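3'-5'-exonuclease (Saccharomyces cerevisiae, PDB 3E2V) probably cuts double-stranded DNA without obvious specificity and degrades it from the 3' end, as a TatD-type, magnesium-binding hydrolase. Local coordinates at residues 156-161 against 198-203; 216-221 against 242-247; 248-253 against 267-272. All blocks are in the same frame, centred on the assembly; numbering follows the deposited sequence.

Interaction 1 of 3, residues 156-161 against 198-203; sequences FRSIGE and PLFLHM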
loop_
_atom_site.group_PDB
_atom_site.type_symbol
_atom_site.label_atom_id
_atom_site.label_comp_id
_atom_site.label_asym_id
_atom_site.label_seq_id
_atom_site.Cartn_x
_atom_site.Cartn_y
_atom_site.Cartn_z
ATOM N N PHE A 156 -3.395 5.443 -12.710
ATOM C CA PHE A 156 -4.078 4.402 -11.913
ATOM C C PHE A 156 -3.494 3.040 -12.271
ATOM O O PHE A 156 -3.704 2.565 -13.395
ATOM C CB PHE A 156 -5.588 4.454 -12.216
ATOM C CG PHE A 156 -6.388 3.268 -11.718
ATOM C CD1 PHE A 156 -6.181 2.717 -10.447
ATOM C CD2 PHE A 156 -7.393 2.741 -12.514
ATOM C CE1 PHE A 156 -6.958 1.632 -10.007
ATOM C CE2 PHE A 156 -8.168 1.681 -12.086
ATOM C CZ PHE A 156 -7.947 1.105 -10.829
ATOM N N ARG A 157 -2.764 2.412 -11.344
ATOM C CA ARG A 157 -2.016 1.181 -11.682
ATOM C C ARG A 157 -2.325 -0.039 -10.820
ATOM O O ARG A 157 -1.838 -1.114 -11.121
ATOM C CB ARG A 157 -0.492 1.413 -11.645
ATOM C CG ARG A 157 0.069 2.386 -12.696
ATOM C CD ARG A 157 -0.127 1.893 -14.122
ATOM N NE ARG A 157 0.373 2.862 -15.104
ATOM C CZ ARG A 157 1.613 2.882 -15.596
ATOM N NH1 ARG A 157 2.517 1.991 -15.204
ATOM N NH2 ARG A 157 1.958 3.812 -16.483
ATOM N N SER A 158 -3.131 0.106 -9.770
ATOM C CA SER A 158 -3.391 -1.039 -8.894
ATOM C C SER A 158 -4.708 -0.845 -8.159
ATOM O O SER A 158 -5.056 0.276 -7.780
ATOM C CB SER A 158 -2.248 -1.181 -7.872
ATOM O OG SER A 158 -2.421 -2.335 -7.037
ATOM N N ILE A 159 -5.444 -1.939 -7.967
ATOM C CA ILE A 159 -6.696 -1.922 -7.210
ATOM C C ILE A 159 -6.379 -2.245 -5.757
ATOM O O ILE A 159 -5.804 -3.299 -5.468
ATOM C CB ILE A 159 -7.715 -2.909 -7.832
ATOM C CG1 ILE A 159 -8.187 -2.351 -9.191
ATOM C CG2 ILE A 159 -8.889 -3.161 -6.890
ATOM C CD1 ILE A 159 -8.862 -3.398 -10.101
ATOM N N GLY A 160 -6.744 -1.334 -4.863
ATOM C CA GLY A 160 -6.442 -1.463 -3.437
ATOM C C GLY A 160 -6.415 -0.072 -2.837
ATOM O O GLY A 160 -6.682 0.880 -3.563
ATOM N N GLU A 161 -6.129 0.099 -1.542
ATOM C CA GLU A 161 -5.866 -0.966 -0.573
ATOM C C GLU A 161 -7.155 -1.674 -0.190
ATOM O O GLU A 161 -8.059 -1.011 0.307
ATOM C CB GLU A 161 -5.303 -0.343 0.703
ATOM C CG GLU A 161 -3.882 0.108 0.593
ATOM C CD GLU A 161 -3.271 0.458 1.935
ATOM O OE1 GLU A 161 -3.341 -0.369 2.871
ATOM O OE2 GLU A 161 -2.717 1.568 2.041
ATOM N N PRO A 198 -2.844 -5.378 -10.967
ATOM C CA PRO A 198 -2.374 -6.029 -9.742
ATOM C C PRO A 198 -3.192 -5.547 -8.549
ATOM O O PRO A 198 -3.680 -4.399 -8.552
ATOM C CB PRO A 198 -0.916 -5.554 -9.632
ATOM C CG PRO A 198 -0.889 -4.218 -10.352
ATOM C CD PRO A 198 -1.860 -4.414 -11.508
ATOM N N LEU A 199 -3.332 -6.412 -7.539
ATOM C CA LEU A 199 -4.048 -6.064 -6.324
ATOM C C LEU A 199 -3.082 -5.641 -5.233
ATOM O O LEU A 199 -2.043 -6.285 -5.014
ATOM C CB LEU A 199 -4.918 -7.232 -5.838
ATOM C CG LEU A 199 -5.985 -7.738 -6.825
ATOM C CD1 LEU A 199 -6.786 -8.866 -6.180
ATOM C CD2 LEU A 199 -6.926 -6.633 -7.210
ATOM N N PHE A 200 -3.447 -4.567 -4.548
ATOM C CA PHE A 200 -2.684 -4.024 -3.443
ATOM C C PHE A 200 -3.480 -4.323 -2.184
ATOM O O PHE A 200 -4.507 -3.688 -1.912
ATOM C CB PHE A 200 -2.461 -2.520 -3.686
ATOM C CG PHE A 200 -1.497 -1.880 -2.733
ATOM C CD1 PHE A 200 -0.128 -2.010 -2.910
ATOM C CD2 PHE A 200 -1.951 -1.160 -1.661
ATOM C CE1 PHE A 200 0.758 -1.407 -2.031
ATOM C CE2 PHE A 200 -1.057 -0.562 -0.761
ATOM C CZ PHE A 200 0.294 -0.676 -0.959
ATOM N N LEU A 201 -3.024 -5.337 -1.453
ATOM C CA LEU A 201 -3.828 -5.991 -0.421
ATOM C C LEU A 201 -3.327 -5.655 0.970
ATOM O O LEU A 201 -2.124 -5.583 1.217
ATOM C CB LEU A 201 -3.792 -7.494 -0.662
ATOM C CG LEU A 201 -4.353 -8.004 -1.987
ATOM C CD1 LEU A 201 -3.849 -9.413 -2.304
ATOM C CD2 LEU A 201 -5.880 -7.895 -2.051
ATOM N N HIS A 202 -4.290 -5.443 1.864
ATOM C CA HIS A 202 -4.044 -5.162 3.283
ATOM C C HIS A 202 -4.433 -6.398 4.096
ATOM O O HIS A 202 -5.526 -6.952 3.946
ATOM C CB HIS A 202 -4.848 -3.925 3.716
ATOM C CG HIS A 202 -4.622 -3.518 5.139
ATOM N ND1 HIS A 202 -3.665 -2.598 5.505
ATOM C CD2 HIS A 202 -5.240 -3.896 6.282
ATOM C CE1 HIS A 202 -3.685 -2.444 6.818
ATOM N NE2 HIS A 202 -4.635 -3.219 7.312
ATOM N N MET A 203 -3.532 -6.844 4.960
ATOM C CA MET A 203 -3.832 -7.925 5.871
ATOM C C MET A 203 -3.157 -7.613 7.202
ATOM O O MET A 203 -1.916 -7.464 7.287
ATOM C CB MET A 203 -3.329 -9.275 5.329
ATOM C CG MET A 203 -3.777 -10.521 6.115
ATOM S SD MET A 203 -2.887 -10.812 7.678
ATOM C CE MET A 203 -1.328 -11.459 7.044
HETATM O O HOH W 1 -2.160 0.018 5.175
#

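Interaction 2 of 3, residues 216-221 against 242-247; sequences RFVVGF and YKFHPD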
loop_
_atom_site.group_PDB
_atom_site.type_symbol
_atom_site.label_atom_id
_atom_site.label_comp_id
_atom_site.label_asym_id
_atom_site.label_seq_id
_atom_site.Cartn_x
_atom_site.Cartn_y
_atom_site.Cartn_z
ATOM N N ARG A 216 -10.661 -18.710 -2.937
ATOM C CA ARG A 216 -11.817 -18.906 -3.822
ATOM C C ARG A 216 -11.630 -18.228 -5.178
ATOM O O ARG A 216 -12.062 -18.750 -6.207
ATOM C CB ARG A 216 -13.118 -18.450 -3.161
ATOM C CG ARG A 216 -13.519 -19.362 -2.024
ATOM C CD ARG A 216 -14.991 -19.204 -1.666
ATOM N NE ARG A 216 -15.367 -17.810 -1.454
ATOM C CZ ARG A 216 -15.277 -17.167 -0.289
ATOM N NH1 ARG A 216 -14.845 -17.785 0.809
ATOM N NH2 ARG A 216 -15.630 -15.901 -0.218
ATOM N N PHE A 217 -10.975 -17.063 -5.189
ATOM C CA PHE A 217 -10.673 -16.381 -6.439
ATOM C C PHE A 217 -9.468 -16.996 -7.172
ATOM O O PHE A 217 -9.396 -16.943 -8.394
ATOM C CB PHE A 217 -10.395 -14.903 -6.155
ATOM C CG PHE A 217 -11.628 -14.104 -5.807
ATOM C CD1 PHE A 217 -12.317 -13.386 -6.797
ATOM C CD2 PHE A 217 -12.124 -14.083 -4.502
ATOM C CE1 PHE A 217 -13.470 -12.653 -6.477
ATOM C CE2 PHE A 217 -13.264 -13.332 -4.176
ATOM C CZ PHE A 217 -13.942 -12.632 -5.164
ATOM N N VAL A 218 -8.514 -17.551 -6.424
ATOM C CA VAL A 218 -7.360 -18.209 -7.045
ATOM C C VAL A 218 -7.804 -19.460 -7.818
ATOM O O VAL A 218 -7.377 -19.672 -8.968
ATOM C CB VAL A 218 -6.268 -18.559 -5.982
ATOM C CG1 VAL A 218 -5.232 -19.543 -6.558
ATOM C CG2 VAL A 218 -5.584 -17.279 -5.483
ATOM N N VAL A 219 -8.686 -20.255 -7.203
ATOM C CA VAL A 219 -9.204 -21.491 -7.827
ATOM C C VAL A 219 -10.365 -21.210 -8.762
ATOM O O VAL A 219 -10.482 -21.855 -9.807
ATOM C CB VAL A 219 -9.618 -22.523 -6.769
ATOM C CG1 VAL A 219 -10.240 -23.768 -7.441
ATOM C CG2 VAL A 219 -8.391 -22.896 -5.940
ATOM N N GLY A 220 -11.191 -20.229 -8.404
ATOM C CA GLY A 220 -12.404 -19.883 -9.156
ATOM C C GLY A 220 -13.671 -20.296 -8.421
ATOM O O GLY A 220 -13.707 -21.340 -7.768
ATOM N N PHE A 221 -14.694 -19.449 -8.486
ATOM C CA PHE A 221 -16.010 -19.806 -7.929
ATOM C C PHE A 221 -17.101 -19.081 -8.686
ATOM O O PHE A 221 -16.852 -18.074 -9.341
ATOM C CB PHE A 221 -16.103 -19.476 -6.435
ATOM C CG PHE A 221 -16.220 -18.004 -6.153
ATOM C CD1 PHE A 221 -17.445 -17.420 -5.858
ATOM C CD2 PHE A 221 -15.086 -17.202 -6.213
ATOM C CE1 PHE A 221 -17.528 -16.043 -5.608
ATOM C CE2 PHE A 221 -15.158 -15.845 -5.977
ATOM C CZ PHE A 221 -16.371 -15.262 -5.664
ATOM N N TYR A 242 -15.992 -16.180 -11.168
ATOM C CA TYR A 242 -14.897 -15.289 -10.777
ATOM C C TYR A 242 -13.616 -16.093 -10.573
ATOM O O TYR A 242 -13.585 -16.999 -9.741
ATOM C CB TYR A 242 -15.238 -14.581 -9.473
ATOM C CG TYR A 242 -16.319 -13.535 -9.633
ATOM C CD1 TYR A 242 -15.999 -12.254 -10.068
ATOM C CD2 TYR A 242 -17.654 -13.838 -9.375
ATOM C CE1 TYR A 242 -16.971 -11.285 -10.233
ATOM C CE2 TYR A 242 -18.640 -12.877 -9.536
ATOM C CZ TYR A 242 -18.286 -11.602 -9.961
ATOM O OH TYR A 242 -19.248 -10.634 -10.119
ATOM N N LYS A 243 -12.560 -15.737 -11.304
ATOM C CA LYS A 243 -11.245 -16.344 -11.092
ATOM C C LYS A 243 -10.160 -15.351 -11.468
ATOM O O LYS A 243 -10.235 -14.742 -12.531
ATOM C CB LYS A 243 -11.074 -17.646 -11.924
ATOM C CG LYS A 243 -9.793 -18.393 -11.607
ATOM C CD LYS A 243 -9.621 -19.634 -12.476
ATOM C CE LYS A 243 -8.376 -20.395 -12.017
ATOM N NZ LYS A 243 -8.057 -21.547 -12.931
ATOM N N PHE A 244 -9.143 -15.202 -10.622
ATOM C CA PHE A 244 -8.034 -14.333 -10.989
ATOM C C PHE A 244 -7.349 -14.812 -12.271
ATOM O O PHE A 244 -7.120 -16.011 -12.479
ATOM C CB PHE A 244 -6.969 -14.291 -9.902
ATOM C CG PHE A 244 -7.391 -13.644 -8.608
ATOM C CD1 PHE A 244 -8.311 -12.588 -8.548
ATOM C CD2 PHE A 244 -6.776 -14.052 -7.438
ATOM C CE1 PHE A 244 -8.649 -11.993 -7.305
ATOM C CE2 PHE A 244 -7.100 -13.457 -6.205
ATOM C CZ PHE A 244 -8.029 -12.417 -6.144
ATOM N N HIS A 245 -6.993 -13.851 -13.119
ATOM C CA HIS A 245 -6.137 -14.139 -14.254
ATOM C C HIS A 245 -4.854 -14.839 -13.788
ATOM O O HIS A 245 -4.324 -14.491 -12.732
ATOM C CB HIS A 245 -5.776 -12.823 -14.941
ATOM C CG HIS A 245 -5.128 -13.003 -16.278
ATOM N ND1 HIS A 245 -3.786 -13.267 -16.424
ATOM C CD2 HIS A 245 -5.638 -12.947 -17.534
ATOM C CE1 HIS A 245 -3.495 -13.384 -17.708
ATOM N NE2 HIS A 245 -4.600 -13.193 -18.402
ATOM N N PRO A 246 -4.341 -15.828 -14.550
ATOM C CA PRO A 246 -3.178 -16.554 -14.052
ATOM C C PRO A 246 -1.927 -15.687 -13.895
ATOM O O PRO A 246 -1.013 -16.090 -13.178
ATOM C CB PRO A 246 -2.962 -17.653 -15.114
ATOM C CG PRO A 246 -3.598 -17.125 -16.334
ATOM C CD PRO A 246 -4.797 -16.355 -15.856
ATOM N N ASP A 247 -1.898 -14.520 -14.539
ATOM C CA ASP A 247 -0.769 -13.594 -14.390
ATOM C C ASP A 247 -1.030 -12.407 -13.454
ATOM O O ASP A 247 -0.161 -11.553 -13.285
ATOM C CB ASP A 247 -0.280 -13.099 -15.754
ATOM C CG ASP A 247 0.165 -14.240 -16.674
ATOM O OD1 ASP A 247 0.809 -15.199 -16.196
ATOM O OD2 ASP A 247 -0.119 -14.152 -17.891
HETATM O O HOH W 2 -6.131 -17.833 -10.602
#

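Interaction 3 of 3, residues 248-253 against 267-272; sequences RKLVVH and NLSPNI. With MG (magnesium ion), chain E.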
loop_
_atom_site.group_PDB
_atom_site.type_symbol
_atom_site.label_atom_id
_atom_site.label_comp_id
_atom_site.label_asym_id
_atom_site.label_seq_id
_atom_site.Cartn_x
_atom_site.Cartn_y
_atom_site.Cartn_z
ATOM N N ARG A 248 -2.210 -12.344 -12.843
ATOM C CA ARG A 248 -2.493 -11.240 -11.915
ATOM C C ARG A 248 -1.606 -11.336 -10.674
ATOM O O ARG A 248 -1.474 -12.405 -10.050
ATOM C CB ARG A 248 -3.980 -11.220 -11.518
ATOM C CG ARG A 248 -4.279 -10.497 -10.206
ATOM C CD ARG A 248 -5.774 -10.300 -10.046
ATOM N NE ARG A 248 -6.173 -8.962 -10.470
ATOM C CZ ARG A 248 -7.421 -8.512 -10.413
ATOM N NH1 ARG A 248 -8.410 -9.308 -10.021
ATOM N NH2 ARG A 248 -7.695 -7.262 -10.751
ATOM N N LYS A 249 -0.994 -10.203 -10.329
ATOM C CA LYS A 249 -0.105 -10.150 -9.168
ATOM C C LYS A 249 -0.873 -9.706 -7.932
ATOM O O LYS A 249 -1.774 -8.858 -8.013
ATOM C CB LYS A 249 1.100 -9.236 -9.437
ATOM C CG LYS A 249 1.868 -9.563 -10.740
ATOM C CD LYS A 249 2.377 -10.996 -10.807
ATOM C CE LYS A 249 3.283 -11.210 -12.030
ATOM N NZ LYS A 249 2.586 -11.032 -13.341
ATOM N N LEU A 250 -0.522 -10.302 -6.799
ATOM C CA LEU A 250 -1.254 -10.156 -5.556
ATOM C C LEU A 250 -0.247 -9.680 -4.518
ATOM O O LEU A 250 0.537 -10.468 -4.012
ATOM C CB LEU A 250 -1.833 -11.520 -5.147
ATOM C CG LEU A 250 -2.730 -12.196 -6.196
ATOM C CD1 LEU A 250 -3.127 -13.588 -5.733
ATOM C CD2 LEU A 250 -3.978 -11.369 -6.481
ATOM N N VAL A 251 -0.258 -8.382 -4.230
ATOM C CA VAL A 251 0.767 -7.778 -3.387
ATOM C C VAL A 251 0.228 -7.580 -1.989
ATOM O O VAL A 251 -0.755 -6.848 -1.793
ATOM C CB VAL A 251 1.234 -6.432 -3.986
ATOM C CG1 VAL A 251 2.221 -5.736 -3.049
ATOM C CG2 VAL A 251 1.841 -6.643 -5.386
ATOM N N VAL A 252 0.846 -8.264 -1.022
ATOM C CA VAL A 252 0.459 -8.114 0.369
ATOM C C VAL A 252 1.326 -7.032 1.011
ATOM O O VAL A 252 2.478 -7.284 1.385
ATOM C CB VAL A 252 0.558 -9.472 1.137
ATOM C CG1 VAL A 252 0.053 -9.310 2.593
ATOM C CG2 VAL A 252 -0.200 -10.591 0.404
ATOM N N HIS A 253 0.747 -5.840 1.142
ATOM C CA HIS A 253 1.413 -4.615 1.630
ATOM C C HIS A 253 1.783 -4.728 3.106
ATOM O O HIS A 253 1.073 -5.359 3.901
ATOM C CB HIS A 253 0.457 -3.399 1.348
ATOM C CG HIS A 253 0.722 -2.127 2.116
ATOM N ND1 HIS A 253 1.932 -1.458 2.097
ATOM C CD2 HIS A 253 -0.121 -1.352 2.853
ATOM C CE1 HIS A 253 1.837 -0.354 2.823
ATOM N NE2 HIS A 253 0.606 -0.270 3.300
ATOM N N ASN A 267 2.150 -19.897 -0.209
ATOM C CA ASN A 267 1.569 -21.115 -0.770
ATOM C C ASN A 267 0.218 -20.875 -1.444
ATOM O O ASN A 267 -0.248 -21.707 -2.231
ATOM C CB ASN A 267 1.492 -22.196 0.317
ATOM C CG ASN A 267 2.860 -22.773 0.662
ATOM O OD1 ASN A 267 3.724 -22.934 -0.205
ATOM N ND2 ASN A 267 3.069 -23.073 1.936
ATOM N N LEU A 268 -0.412 -19.745 -1.140
ATOM C CA LEU A 268 -1.690 -19.392 -1.753
ATOM C C LEU A 268 -1.570 -19.301 -3.284
ATOM O O LEU A 268 -2.450 -19.784 -4.005
ATOM C CB LEU A 268 -2.207 -18.076 -1.147
ATOM C CG LEU A 268 -3.406 -17.354 -1.758
ATOM C CD1 LEU A 268 -4.671 -18.206 -1.606
ATOM C CD2 LEU A 268 -3.585 -16.029 -1.043
ATOM N N SER A 269 -0.475 -18.704 -3.763
ATOM C CA SER A 269 -0.251 -18.483 -5.194
ATOM C C SER A 269 1.198 -18.096 -5.438
ATOM O O SER A 269 1.772 -17.363 -4.645
ATOM C CB SER A 269 -1.130 -17.334 -5.688
ATOM O OG SER A 269 -0.722 -16.886 -6.970
ATOM N N PRO A 270 1.791 -18.563 -6.546
ATOM C CA PRO A 270 3.133 -18.119 -6.918
ATOM C C PRO A 270 3.168 -16.625 -7.215
ATOM O O PRO A 270 4.244 -16.033 -7.279
ATOM C CB PRO A 270 3.433 -18.932 -8.191
ATOM C CG PRO A 270 2.117 -19.325 -8.705
ATOM C CD PRO A 270 1.276 -19.563 -7.496
ATOM N N ASN A 271 1.986 -16.029 -7.380
ATOM C CA ASN A 271 1.872 -14.603 -7.717
ATOM C C ASN A 271 1.644 -13.696 -6.508
ATOM O O ASN A 271 1.382 -12.510 -6.678
ATOM C CB ASN A 271 0.774 -14.408 -8.767
ATOM C CG ASN A 271 1.208 -14.857 -10.162
ATOM O OD1 ASN A 271 2.393 -14.851 -10.481
ATOM N ND2 ASN A 271 0.240 -15.238 -10.992
ATOM N N ILE A 272 1.757 -14.266 -5.308
ATOM C CA ILE A 272 1.776 -13.491 -4.059
ATOM C C ILE A 272 3.158 -12.869 -3.890
ATOM O O ILE A 272 4.188 -13.552 -4.015
ATOM C CB ILE A 272 1.438 -14.387 -2.853
ATOM C CG1 ILE A 272 -0.078 -14.572 -2.741
ATOM C CG2 ILE A 272 2.022 -13.820 -1.523
ATOM C CD1 ILE A 272 -0.834 -13.374 -2.162
HETATM MG MG MG E . 0.087 1.235 4.835
HETATM O O HOH W 3 -2.966 -14.729 -10.324
HETATM O O HOH W 4 -0.563 2.772 6.045
HETATM O O HOH W 5 0.442 0.188 6.515
HETATM O O HOH W 6 -0.633 2.366 3.274
HETATM O O HOH W 1 -2.160 0.018 5.175
#

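Interaction 1 of 3, residues 156-161 against 198-203
Ile159 and Leu199 form a parallel beta bridge, their CA atoms 5.0 Å apart, and the short strands 156-160 and 199-203 run in the same general direction with an axis angle of 35°. Two backbone bonds fix the pairing: Ile159 N donates to Pro198 O at 3.1 Å, and Phe200 N donates to Ile159 O at 2.8 Å. Ser158 adds a side-chain bond. With its hydroxyl anti to the backbone N (chi1 -177°), Ser158 OG reaches Pro198 O at 2.9 Å from above the carbonyl plane, 58° out of it, whereas Ile159 N approaches that oxygen nearly along the C=O axis. Pro198 O is thus gripped by two donors from different directions.

On one face of the sheet Ile159 and Leu199 lie side by side, Ile159 CB 3.9 Å from Leu199 CD2, and Met145 of helix 132-149 also packs on Ile159. Phe200 lies on the opposite face, where its ring stacks on His253; Ser158 OG comes close to Phe200 CB. Gly160 has room only for hydrogen here, since a CB would clash with Phe200 O. A cis peptide follows it, and at Glu161 the chain turns a corner.

At this corner the Glu161 side chain runs beside Phe200 with its CG at the ring edge. In the conformer described, one of two modelled, Glu161 OE1 accepts from a water at 2.6 Å that is also bonded to His202 ND1 at 3.0 Å; the direct His202 ND1 to Glu161 OE1 bond is weak. His202 NE2 is held by Asp165. That water is itself on the magnesium ion, so Glu161 in this conformer probably sits in the second shell. The pairing therefore brings to the site a residue that binds magnesium in a structure of this protein and here probably reaches the ion only through water.

Interaction 2 of 3, residues 216-221 against 242-247
Phe217 CB sits over the centre of one face of the Phe244 ring, 3.5 Å from its centroid, a CH-pi contact. The rings of Phe217 and Phe244 themselves are near parallel, at 23°, but with centroids 5.4 Å apart they are slid until they barely overlap. A face of the Phe217 ring is covered at its centre by Phe221 CE2, while Phe217 CG lies in plane at the edge of the Phe221 ring. Phe221 and Tyr242 form a second slid pair, planes at 26° and centroids 5.7 Å apart, with Tyr242 CB against the Phe221 ring.

Three backbone bonds tie the two segments together beside the rings. Phe221 and Tyr242 are an antiparallel hydrogen-bonded pair: Phe221 N donates to Tyr242 O at 3.0 Å and Tyr242 N to Phe221 O at 2.8 Å. Two residues on from Tyr242, Phe244 N donates to Phe217 O, in the last turn of the helix, at 2.8 Å. CG, CD and CE of the extended Lys243 lie near the carbonyl oxygens of Phe217, Val218 and Val219. A water bridges Val218 O and Phe244 O.

Leu185 and Lys186 of helix 174-187 also pack on Phe217. At Gly220 the chain leaves the helix with a phi of 108°, where a CB would be jammed against the preceding carbonyl O, which calls for glycine. The arrangement is a glycine-ended helix C-terminus followed by the short antiparallel pair 221-222 with 241-242, inserted between helix 207-219 and strand 250-252 of the barrel.

Interaction 3 of 3, residues 248-253 against 267-272
Ile272 meets Leu250 and Val252 through two successive torsions: chi1 of -81° sets CG1 anti to the carbonyl carbon, and chi2 of -77° folds CD1 across the strand. Ile272 CD1 then lies 3.7 Å from Leu250 CB and 3.8 Å from Val252 CG2, so a single methyl spans two residues of the neighbouring strand. In Asn271, chi1 of -75° places CG anti to the carbonyl carbon, on the side of Arg248 and Lys249.

Leu250 and Ile272 form a parallel bridge. Leu250 N donates to Asn271 O at 2.9 Å, and Ile272 CA lies 3.3 Å from Leu250 O as a CA-H...O contact. Ahead of it, Ser269 to Ile272 make a type I turn, within which Asn271 N donates to Ser269 OG at 2.9 Å, an ST turn that holds Asn271 as it enters the strand.

The Asn271 amide faces the start of the other segment. CB rests against Arg248 O, OD1 lies near CD and CE of Lys249, and a water donating to Arg248 O at 2.8 Å weakly accepts from Asn271 ND2. ND2 also makes a weak hydrogen bond to Pro246 O. An alanine in place of Asn271 would probably leave that water and Pro246 O without the amide and open a gap beside the Lys249 chain, while the bond from Leu250 N, made to backbone, need not be lost.

At the far end of the segment His253 NE2 binds magnesium at 2.2 Å. Asp303 and four waters, one of them long at 2.6 Å from the ion, complete the coordination. One backbone hydrogen bond and the packing of Ile272 CD1 thus join the two strands of this beta-alpha-beta unit, whose continuation supplies His253, its NE2 on the metal and its ND1 oriented by a hydrogen bond to Glu301.

In the fold
Interactions 1 and 3 are buried and share the parallel sheet of a TIM-barrel domain: strands 199-204 and 250-252 are neighbours, with Leu201 N 2.7 Å from Val251 O. Both end at the magnesium site, where one water serves both contacts. Interaction 2 is only partly buried, about 22 Å from the chain's centre (centre to centre), and away from the metal. There a short antiparallel pair, a helix end and slid aromatic rings at the periphery contrast with the parallel pairings of the barrel and the polar metal-site residues at their ends. It is nevertheless joined to them: Phe244 packs on Leu199 of interaction 1 and on Leu250 of interaction 3.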